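PDB 4Q05: esterase E25 from Uncultured bacterium, which probably hydrolyses ester bonds as a dimeric alpha/beta-hydrolase of the bacterial hormone-sensitive lipase family. Local coordinates for residues Pro45-Ala50 and Gly299-Leu304; Ala153-Thr158 and Asp334-Leu339; Ser240-Ser245 and Thr308-Ile313; Phe325-Ile330 and Thr344-Ala349. All blocks are in the same frame, centred on the assembly; numbering follows the deposited sequence. Where two conformers were deposited one is given.

Contact 1 of 4, residues Pro45-Ala50 and Gly299-Leu304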
# COMPACT_ATOMS: atom_id res chain seq x y z
N PRO A 45 -2.45 -10.75 16.54
CA PRO A 45 -1.26 -10.61 17.39
C PRO A 45 -0.48 -9.36 17.01
O PRO A 45 -0.64 -8.85 15.89
CB PRO A 45 -0.44 -11.86 17.04
CG PRO A 45 -0.83 -12.17 15.64
CD PRO A 45 -2.29 -11.83 15.54
N ALA A 46 0.36 -8.88 17.92
CA ALA A 46 1.25 -7.78 17.61
C ALA A 46 2.11 -8.21 16.41
O ALA A 46 2.41 -9.38 16.26
CB ALA A 46 2.11 -7.43 18.82
N PRO A 47 2.48 -7.26 15.55
CA PRO A 47 3.15 -7.68 14.31
C PRO A 47 4.67 -7.77 14.45
O PRO A 47 5.34 -6.75 14.50
CB PRO A 47 2.77 -6.56 13.33
CG PRO A 47 2.62 -5.35 14.20
CD PRO A 47 2.13 -5.83 15.55
N SER A 48 5.20 -8.99 14.49
CA SER A 48 6.64 -9.17 14.56
C SER A 48 7.32 -8.64 13.32
O SER A 48 8.54 -8.49 13.30
CB SER A 48 6.99 -10.65 14.73
OG SER A 48 6.38 -11.15 15.89
N GLY A 49 6.54 -8.38 12.28
CA GLY A 49 7.10 -7.82 11.06
C GLY A 49 7.41 -6.34 11.18
O GLY A 49 8.20 -5.81 10.41
N ALA A 50 6.79 -5.69 12.16
CA ALA A 50 7.06 -4.29 12.42
C ALA A 50 8.38 -4.13 13.19
O ALA A 50 8.96 -5.12 13.64
CB ALA A 50 5.91 -3.68 13.22
N GLY A 299 -1.00 2.50 6.70
CA GLY A 299 -0.48 1.25 7.24
C GLY A 299 -1.55 0.20 7.27
O GLY A 299 -2.71 0.49 7.00
N THR A 300 -1.17 -1.03 7.63
CA THR A 300 -2.08 -2.16 7.53
C THR A 300 -3.28 -2.04 8.47
O THR A 300 -4.31 -2.63 8.21
CB THR A 300 -1.35 -3.47 7.83
OG1 THR A 300 -0.66 -3.34 9.08
CG2 THR A 300 -0.33 -3.79 6.72
N ARG A 301 -3.14 -1.29 9.56
CA ARG A 301 -4.24 -1.21 10.53
C ARG A 301 -5.02 0.10 10.42
O ARG A 301 -5.90 0.38 11.23
CB ARG A 301 -3.71 -1.39 11.95
CG ARG A 301 -2.96 -2.70 12.13
CD ARG A 301 -2.68 -3.03 13.59
NE ARG A 301 -1.96 -4.30 13.67
CZ ARG A 301 -1.87 -5.05 14.77
NH1 ARG A 301 -2.45 -4.65 15.89
NH2 ARG A 301 -1.19 -6.19 14.74
N ASP A 302 -4.71 0.90 9.41
CA ASP A 302 -5.33 2.21 9.26
C ASP A 302 -6.77 2.06 8.79
O ASP A 302 -7.03 1.40 7.78
CB ASP A 302 -4.55 2.99 8.23
CG ASP A 302 -4.84 4.49 8.26
OD1 ASP A 302 -5.86 4.93 8.83
OD2 ASP A 302 -4.02 5.23 7.67
N LEU A 303 -7.70 2.68 9.52
CA LEU A 303 -9.10 2.73 9.09
C LEU A 303 -9.21 3.46 7.76
O LEU A 303 -10.15 3.22 7.00
CB LEU A 303 -9.96 3.46 10.13
CG LEU A 303 -11.46 3.17 10.07
CD1 LEU A 303 -11.74 1.79 10.65
CD2 LEU A 303 -12.28 4.25 10.82
N LEU A 304 -8.24 4.34 7.47
CA LEU A 304 -8.23 5.09 6.21
C LEU A 304 -7.23 4.53 5.19
O LEU A 304 -6.87 5.20 4.22
CB LEU A 304 -7.93 6.57 6.44
CG LEU A 304 -8.89 7.28 7.41
CD1 LEU A 304 -8.59 8.78 7.44
CD2 LEU A 304 -10.32 7.05 6.97
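Arg301 reaches the 45-50 loop with one nitrogen, NH2, and almost everything that passes between the two segments goes through that atom. The polar part is a single hydrogen bond, from Arg301 NH2 to Pro45 O at 2.9 Å, bent to 133° at the hydrogen. The acceptor lies near the guanidinium plane, at the edge of the group, while the nitrogen stands 31° off the carbonyl plane of Pro45. An arginine suits this place because its chain, extended from CG to NE, bridges segments whose nearest CA atoms, Pro47 CA and Thr300 CA, are 10.2 Å apart. The rest is van der Waals contact: Pro47 CD lies 3.4 Å from the charged nitrogen Arg301 NH2, oblique to the guanidinium. Pro47 is also the first residue of a type I turn that ends at Ala50. Arg301 NE forms a salt bridge with Asp244 of the second subunit, which probably balances its charge, and Trp37 of that subunit gives a cation-pi contact. The contact thus lies at the subunit interface, joining the loop between strand 37-44 and helix 52-59 to the loop between strand 294-299 and helix 305-317, with Ile58 of helix 52-59 packed on both Pro47 and Arg301.

Contact 2 of 4, residues Ala153-Thr158 and Asp334-Leu339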
# COMPACT_ATOMS: atom_id res chain seq x y z
N ALA A 153 3.42 18.60 12.53
CA ALA A 153 4.28 19.62 11.93
C ALA A 153 5.67 19.55 12.52
O ALA A 153 6.67 19.72 11.82
CB ALA A 153 3.70 21.00 12.18
N ILE A 154 5.74 19.33 13.82
CA ILE A 154 7.02 19.20 14.50
C ILE A 154 7.77 17.97 13.96
O ILE A 154 8.98 18.03 13.70
CB ILE A 154 6.81 19.08 16.01
CG1 ILE A 154 6.27 20.41 16.56
CG2 ILE A 154 8.10 18.67 16.72
CD1 ILE A 154 5.63 20.28 17.93
N VAL A 155 7.04 16.87 13.77
CA VAL A 155 7.65 15.65 13.26
C VAL A 155 8.17 15.85 11.84
O VAL A 155 9.30 15.48 11.52
CB VAL A 155 6.66 14.47 13.22
CG1 VAL A 155 7.27 13.31 12.48
CG2 VAL A 155 6.24 14.07 14.63
N ILE A 156 7.33 16.43 10.99
CA ILE A 156 7.75 16.71 9.64
C ILE A 156 8.97 17.64 9.64
O ILE A 156 9.96 17.39 8.95
CB ILE A 156 6.59 17.36 8.84
CG1 ILE A 156 5.45 16.36 8.65
CG2 ILE A 156 7.09 17.88 7.51
CD1 ILE A 156 4.17 16.98 8.06
N ALA A 157 8.89 18.71 10.42
CA ALA A 157 9.99 19.68 10.44
C ALA A 157 11.33 19.01 10.80
O ALA A 157 12.29 19.12 10.05
CB ALA A 157 9.69 20.82 11.39
N THR A 158 11.37 18.29 11.92
CA THR A 158 12.63 17.70 12.37
C THR A 158 13.14 16.62 11.45
O THR A 158 14.32 16.60 11.12
CB THR A 158 12.56 17.04 13.76
OG1 THR A 158 11.21 16.70 14.09
CG2 THR A 158 13.13 17.94 14.79
N ASP A 334 -0.22 6.70 12.91
CA ASP A 334 0.82 6.08 13.74
C ASP A 334 2.22 6.32 13.21
O ASP A 334 3.20 5.98 13.88
CB ASP A 334 0.59 4.57 13.88
CG ASP A 334 -0.39 4.23 14.96
OD1 ASP A 334 -0.69 5.12 15.79
OD2 ASP A 334 -0.86 3.07 14.99
N TYR A 335 2.33 6.86 12.00
CA TYR A 335 3.64 7.09 11.38
C TYR A 335 4.28 8.34 11.96
O TYR A 335 5.43 8.64 11.67
CB TYR A 335 3.49 7.26 9.86
CG TYR A 335 2.50 8.33 9.49
CD1 TYR A 335 2.87 9.68 9.52
CD2 TYR A 335 1.19 8.02 9.14
CE1 TYR A 335 1.96 10.67 9.20
CE2 TYR A 335 0.29 9.01 8.81
CZ TYR A 335 0.67 10.33 8.85
OH TYR A 335 -0.23 11.31 8.53
N ALA A 336 3.53 9.08 12.77
CA ALA A 336 4.00 10.35 13.31
C ALA A 336 3.68 10.47 14.79
O ALA A 336 3.34 11.54 15.26
CB ALA A 336 3.40 11.51 12.55
N VAL A 337 3.80 9.36 15.51
CA VAL A 337 3.45 9.33 16.92
C VAL A 337 4.68 9.05 17.79
O VAL A 337 4.78 9.53 18.91
CB VAL A 337 2.36 8.27 17.19
CG1 VAL A 337 2.40 7.80 18.62
CG2 VAL A 337 0.98 8.84 16.84
N ASP A 338 5.63 8.30 17.26
CA ASP A 338 6.87 8.03 17.98
C ASP A 338 8.06 8.24 17.07
O ASP A 338 8.27 7.47 16.13
CB ASP A 338 6.86 6.61 18.54
CG ASP A 338 8.05 6.33 19.45
OD1 ASP A 338 9.18 6.81 19.17
OD2 ASP A 338 7.84 5.62 20.45
N LEU A 339 8.84 9.27 17.36
CA LEU A 339 9.93 9.66 16.47
C LEU A 339 11.04 8.62 16.45
O LEU A 339 11.91 8.65 15.57
CB LEU A 339 10.50 11.02 16.88
CG LEU A 339 9.60 12.27 16.82
CD1 LEU A 339 9.94 13.13 15.61
CD2 LEU A 339 8.11 11.94 16.85
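Val155 and Leu339 make the tight part of this contact, where a branched helix residue meets a leucine from the loop. The valine has CG1 anti to the backbone N (chi1 171°), which brings both methyls against Leu339. Val155 CG2 is the closer, 3.6 Å from Leu339 CD2, while Val155 CG1 lies 4.1 Å from Leu339 CD1. CG1 also reaches the loop alanine, with Val155 CG1 4.3 Å from Ala336 CB, and Val155 CG2 is 3.9 Å from Ala336 O. The small alanine lets the loop come near the helix, with Val155 CA and Ala336 CA 6.4 Å apart. The looser side is at Thr158, partly exposed like Leu339, where Thr158 OG1 is 4.1 Å from Leu339 CD1 and no bond crosses. Instead Thr158 OG1 donates to Ile154 O of its own helix at 2.6 Å. That oxygen also takes the helical bond from Thr158 N, the two donors arriving from opposite faces of its plane. Leu102 of helix 91-102 touches both Thr158 and Leu339. Helix 151-160 also packs on strands 132-136 and 164-168, and the loop it meets follows the last strand, where the catalytic histidine of an alpha/beta-hydrolase usually lies.

Contact 3 of 4, residues Ser240-Ser245 and Thr308-Ile313. With NA (sodium ion), chain C.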
# COMPACT_ATOMS: atom_id res chain seq x y z
N SER A 240 -17.46 9.35 3.18
CA SER A 240 -18.61 8.44 3.22
C SER A 240 -18.04 7.15 3.75
O SER A 240 -16.82 6.98 3.78
CB SER A 240 -19.21 8.23 1.83
OG SER A 240 -18.32 7.56 0.97
N LYS A 241 -18.90 6.22 4.16
CA LYS A 241 -18.39 4.96 4.65
C LYS A 241 -18.15 4.04 3.46
O LYS A 241 -18.76 2.98 3.31
CB LYS A 241 -19.33 4.33 5.68
CG LYS A 241 -18.61 3.35 6.58
CD LYS A 241 -19.51 2.75 7.64
CE LYS A 241 -18.75 1.71 8.46
NZ LYS A 241 -19.65 1.07 9.47
N THR A 242 -17.23 4.48 2.60
CA THR A 242 -16.86 3.72 1.43
C THR A 242 -15.37 3.47 1.54
O THR A 242 -14.59 4.41 1.65
CB THR A 242 -17.14 4.51 0.15
OG1 THR A 242 -18.50 4.97 0.17
CG2 THR A 242 -16.89 3.64 -1.09
N GLY A 243 -14.99 2.20 1.51
CA GLY A 243 -13.60 1.81 1.64
C GLY A 243 -13.49 0.56 2.49
O GLY A 243 -13.96 0.54 3.63
N ASP A 244 -12.91 -0.50 1.92
CA ASP A 244 -12.71 -1.76 2.63
C ASP A 244 -12.23 -1.55 4.06
O ASP A 244 -12.73 -2.18 4.99
CB ASP A 244 -11.67 -2.61 1.88
CG ASP A 244 -12.30 -3.52 0.83
OD1 ASP A 244 -13.53 -3.47 0.64
OD2 ASP A 244 -11.55 -4.29 0.20
N SER A 245 -11.24 -0.68 4.24
CA SER A 245 -10.61 -0.55 5.55
C SER A 245 -11.58 -0.06 6.62
O SER A 245 -11.42 -0.38 7.80
CB SER A 245 -9.36 0.34 5.48
OG SER A 245 -9.64 1.65 5.00
N THR A 308 -6.56 6.03 1.44
CA THR A 308 -5.22 6.39 1.02
C THR A 308 -4.84 5.75 -0.31
O THR A 308 -4.39 6.42 -1.24
CB THR A 308 -4.18 5.98 2.10
OG1 THR A 308 -4.56 6.58 3.35
CG2 THR A 308 -2.77 6.45 1.68
N VAL A 309 -5.02 4.44 -0.39
CA VAL A 309 -4.57 3.71 -1.57
C VAL A 309 -5.49 4.01 -2.75
O VAL A 309 -5.05 4.00 -3.90
CB VAL A 309 -4.44 2.19 -1.32
CG1 VAL A 309 -3.49 1.94 -0.14
CG2 VAL A 309 -5.79 1.54 -1.09
N ARG A 310 -6.75 4.28 -2.46
CA ARG A 310 -7.69 4.70 -3.50
C ARG A 310 -7.23 6.03 -4.06
O ARG A 310 -7.28 6.26 -5.26
CB ARG A 310 -9.12 4.82 -2.97
CG ARG A 310 -9.80 3.47 -2.75
CD ARG A 310 -11.12 3.65 -2.02
NE ARG A 310 -12.04 4.44 -2.82
CZ ARG A 310 -13.10 5.09 -2.34
NH1 ARG A 310 -13.36 5.07 -1.04
NH2 ARG A 310 -13.87 5.79 -3.16
N THR A 311 -6.74 6.91 -3.19
CA THR A 311 -6.26 8.20 -3.66
C THR A 311 -4.97 8.04 -4.46
O THR A 311 -4.80 8.65 -5.51
CB THR A 311 -6.04 9.20 -2.51
OG1 THR A 311 -7.29 9.46 -1.85
CG2 THR A 311 -5.47 10.49 -3.04
N HIS A 312 -4.06 7.22 -3.96
CA HIS A 312 -2.80 6.97 -4.64
C HIS A 312 -3.08 6.44 -6.05
O HIS A 312 -2.45 6.87 -7.02
CB HIS A 312 -1.96 5.94 -3.88
CG HIS A 312 -0.74 5.49 -4.63
ND1 HIS A 312 -0.66 4.25 -5.23
CD2 HIS A 312 0.42 6.12 -4.91
CE1 HIS A 312 0.52 4.14 -5.83
NE2 HIS A 312 1.19 5.26 -5.66
N ILE A 313 -4.02 5.51 -6.14
CA ILE A 313 -4.31 4.88 -7.42
C ILE A 313 -4.94 5.90 -8.34
O ILE A 313 -4.58 5.99 -9.51
CB ILE A 313 -5.21 3.63 -7.26
CG1 ILE A 313 -4.42 2.49 -6.60
CG2 ILE A 313 -5.74 3.15 -8.62
CD1 ILE A 313 -3.14 2.08 -7.41
NA NA C . -2.04 2.15 -4.11
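Thr242 O and Arg310 NH1 are the closest atoms of the contact, 3.0 Å apart, with the oxygen at the edge of the guanidinium and near its plane. The angle at the donor is too poor for a hydrogen bond, so the pair is best read as a polar approach. The stronger partner of Arg310 NH1 is Asp238, with which it forms a salt bridge, while Tyr285 OH makes a weak bond with NH2. Thr242 CG2 packs 3.8 Å from Arg310 NH1, the two side chains crossing at about a right angle. Gly243 follows with phi and psi of 141° and 122°, a backbone shape in which a CB would collide with the preceding carbonyl; glycine therefore suits the place, and Gly243 N lies 4.2 Å from Arg310 NH1.

The arginine chain bends at chi3 (63°) on its way to these partners. In the second shell, Ser240 OG is hydrogen-bonded to Asp238, tying the loop to the carboxylate that holds the arginine. Further along the helix, His312 ND1 binds a sodium ion at 2.8 Å, and Val326 O of the second subunit is its other protein ligand. Helix 305-317 packs on strands 294-299 and 322-327, where Leu296 and Leu324 meet Thr308 and His312, and Arg310, His312 and Ile313 also touch the second subunit; the 240-243 loop leads into the short helix 244-248 beside its N-terminal end.

Contact 4 of 4, residues Phe325-Ile330 and Thr344-Ala349. With NA (sodium ion), chain D.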
# COMPACT_ATOMS: atom_id res chain seq x y z
N PHE A 325 3.54 4.64 0.57
CA PHE A 325 4.20 3.87 1.62
C PHE A 325 3.15 3.33 2.58
O PHE A 325 2.34 4.08 3.11
CB PHE A 325 5.22 4.74 2.36
CG PHE A 325 6.31 5.25 1.48
CD1 PHE A 325 6.10 6.35 0.67
CD2 PHE A 325 7.52 4.60 1.42
CE1 PHE A 325 7.10 6.81 -0.17
CE2 PHE A 325 8.53 5.05 0.58
CZ PHE A 325 8.32 6.16 -0.21
N VAL A 326 3.15 2.02 2.77
CA VAL A 326 2.22 1.35 3.67
C VAL A 326 3.06 0.57 4.68
O VAL A 326 3.83 -0.31 4.32
CB VAL A 326 1.30 0.36 2.92
CG1 VAL A 326 0.35 -0.34 3.90
CG2 VAL A 326 0.52 1.09 1.82
N TYR A 327 2.90 0.90 5.95
CA TYR A 327 3.70 0.27 6.99
C TYR A 327 2.94 -0.80 7.73
O TYR A 327 1.86 -0.56 8.24
CB TYR A 327 4.23 1.32 7.97
CG TYR A 327 5.30 2.16 7.32
CD1 TYR A 327 6.63 1.75 7.32
CD2 TYR A 327 4.98 3.34 6.68
CE1 TYR A 327 7.61 2.50 6.70
CE2 TYR A 327 5.94 4.10 6.06
CZ TYR A 327 7.26 3.67 6.07
OH TYR A 327 8.22 4.44 5.46
N GLU A 328 3.52 -1.99 7.78
CA GLU A 328 3.01 -3.08 8.60
C GLU A 328 2.77 -2.58 10.03
O GLU A 328 3.67 -1.99 10.63
CB GLU A 328 4.05 -4.20 8.62
CG GLU A 328 3.75 -5.35 9.55
CD GLU A 328 2.65 -6.24 9.02
OE1 GLU A 328 1.98 -5.82 8.04
OE2 GLU A 328 2.45 -7.33 9.58
N GLY A 329 1.57 -2.83 10.56
CA GLY A 329 1.24 -2.52 11.94
C GLY A 329 0.68 -1.12 12.18
O GLY A 329 0.06 -0.85 13.21
N ILE A 330 0.88 -0.23 11.21
CA ILE A 330 0.53 1.17 11.43
C ILE A 330 -0.94 1.49 11.21
O ILE A 330 -1.52 1.15 10.16
CB ILE A 330 1.45 2.09 10.61
CG1 ILE A 330 2.75 2.33 11.39
CG2 ILE A 330 0.75 3.41 10.25
CD1 ILE A 330 3.58 3.50 10.89
N THR A 344 8.80 5.53 11.20
CA THR A 344 8.73 6.98 11.17
C THR A 344 10.01 7.59 10.64
O THR A 344 9.98 8.51 9.82
CB THR A 344 8.43 7.49 12.59
OG1 THR A 344 7.16 6.98 13.00
CG2 THR A 344 8.42 9.01 12.64
N GLN A 345 11.15 7.09 11.10
CA GLN A 345 12.42 7.62 10.63
C GLN A 345 12.56 7.39 9.14
O GLN A 345 13.04 8.25 8.41
CB GLN A 345 13.59 6.96 11.37
CG GLN A 345 13.64 7.27 12.85
CD GLN A 345 14.77 6.55 13.53
OE1 GLN A 345 15.31 5.58 13.00
NE2 GLN A 345 15.13 7.02 14.72
N HIS A 346 12.14 6.22 8.68
CA HIS A 346 12.22 5.91 7.26
C HIS A 346 11.25 6.80 6.48
O HIS A 346 11.61 7.44 5.49
CB HIS A 346 11.89 4.44 7.03
CG HIS A 346 11.74 4.08 5.59
ND1 HIS A 346 12.66 4.43 4.63
CD2 HIS A 346 10.77 3.38 4.94
CE1 HIS A 346 12.27 3.97 3.45
NE2 HIS A 346 11.13 3.33 3.62
N ALA A 347 10.01 6.85 6.95
CA ALA A 347 8.97 7.56 6.24
C ALA A 347 9.40 9.00 5.94
O ALA A 347 9.23 9.51 4.83
CB ALA A 347 7.69 7.56 7.06
N PHE A 348 9.96 9.66 6.95
CA PHE A 348 10.28 11.07 6.79
C PHE A 348 11.63 11.30 6.13
O PHE A 348 11.86 12.33 5.51
CB PHE A 348 10.09 11.80 8.12
CG PHE A 348 8.65 11.90 8.51
CD1 PHE A 348 7.81 12.77 7.84
CD2 PHE A 348 8.11 11.04 9.45
CE1 PHE A 348 6.46 12.83 8.15
CE2 PHE A 348 6.77 11.10 9.77
CZ PHE A 348 5.94 12.00 9.12
N ALA A 349 12.52 10.32 6.23
CA ALA A 349 13.69 10.34 5.35
C ALA A 349 13.25 10.26 3.88
O ALA A 349 13.77 10.98 3.03
CB ALA A 349 14.66 9.21 5.71
NA NA D . 4.85 -0.09 1.60
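Tyr327 is met by His346 and Ala347 of helix 342-358; shortly before them Thr344 turns its side chain from the strand, its OG1 hydrogen-bonded to Tyr335 O in the loop that leads into the helix. Two residues on, His346 comes down on the strand side, and its ring meets that of Tyr327. The centroids are 6.0 Å apart and the planes stand at 78°, rim to rim, with neither ring over the face of the other. The imidazole is carried there by CG lying anti to the backbone N (chi1 171°). The same ring passes near Phe325, with Phe325 CE2 4.4 Å from His346 NE2.

Strand 322-327 is the outermost strand of the sheet within the chain, and helix 342-358 runs back along it, with short-segment axes 10.5 Å apart and 177° between their directions. These are the last strand and C-terminal helix of the alpha/beta-hydrolase fold, packed antiparallel. Val326 points to the opposite side of the strand, and Val326 O binds a sodium ion at 2.9 Å, together with His312 ND1 of the second subunit.

Ala347 comes next and gives the closest pair of CA atoms, Ala347 CA and Phe325 CA, 7.6 Å apart. Its small methyl lets the tyrosine approach obliquely: Ala347 CB lies 3.5 Å from Tyr327 OH and 4.0 Å from Tyr327 CE2. Ile297 of strand 294-299 touches both residues. Phe348 faces the other way, to Val155, Ile156 and Leu159 of helix 151-160, a large apolar group filling the join between two helices.

From the N terminus, contact 1 opens at 45-50 and closes at 299-304, bringing the segment after strand 37-44 to the end of strand 294-299. Contact 2 opens inside that span, at helix 151-160, and closes beyond it at 334-339, so the two cross. Contact 3, nested inside contact 2, joins the 240-243 loop to helix 305-317; it crosses contact 1, which it touches through Leu303 O and Ser245 OG. Contact 4 is a short return after contacts 1 and 3 have closed, joining strand 322-327 to helix 342-358, and it crosses contact 2, linked by Tyr335 O and Thr344 OG1. Contacts 1, 3 and 4 touch the second subunit; contact 2 does not.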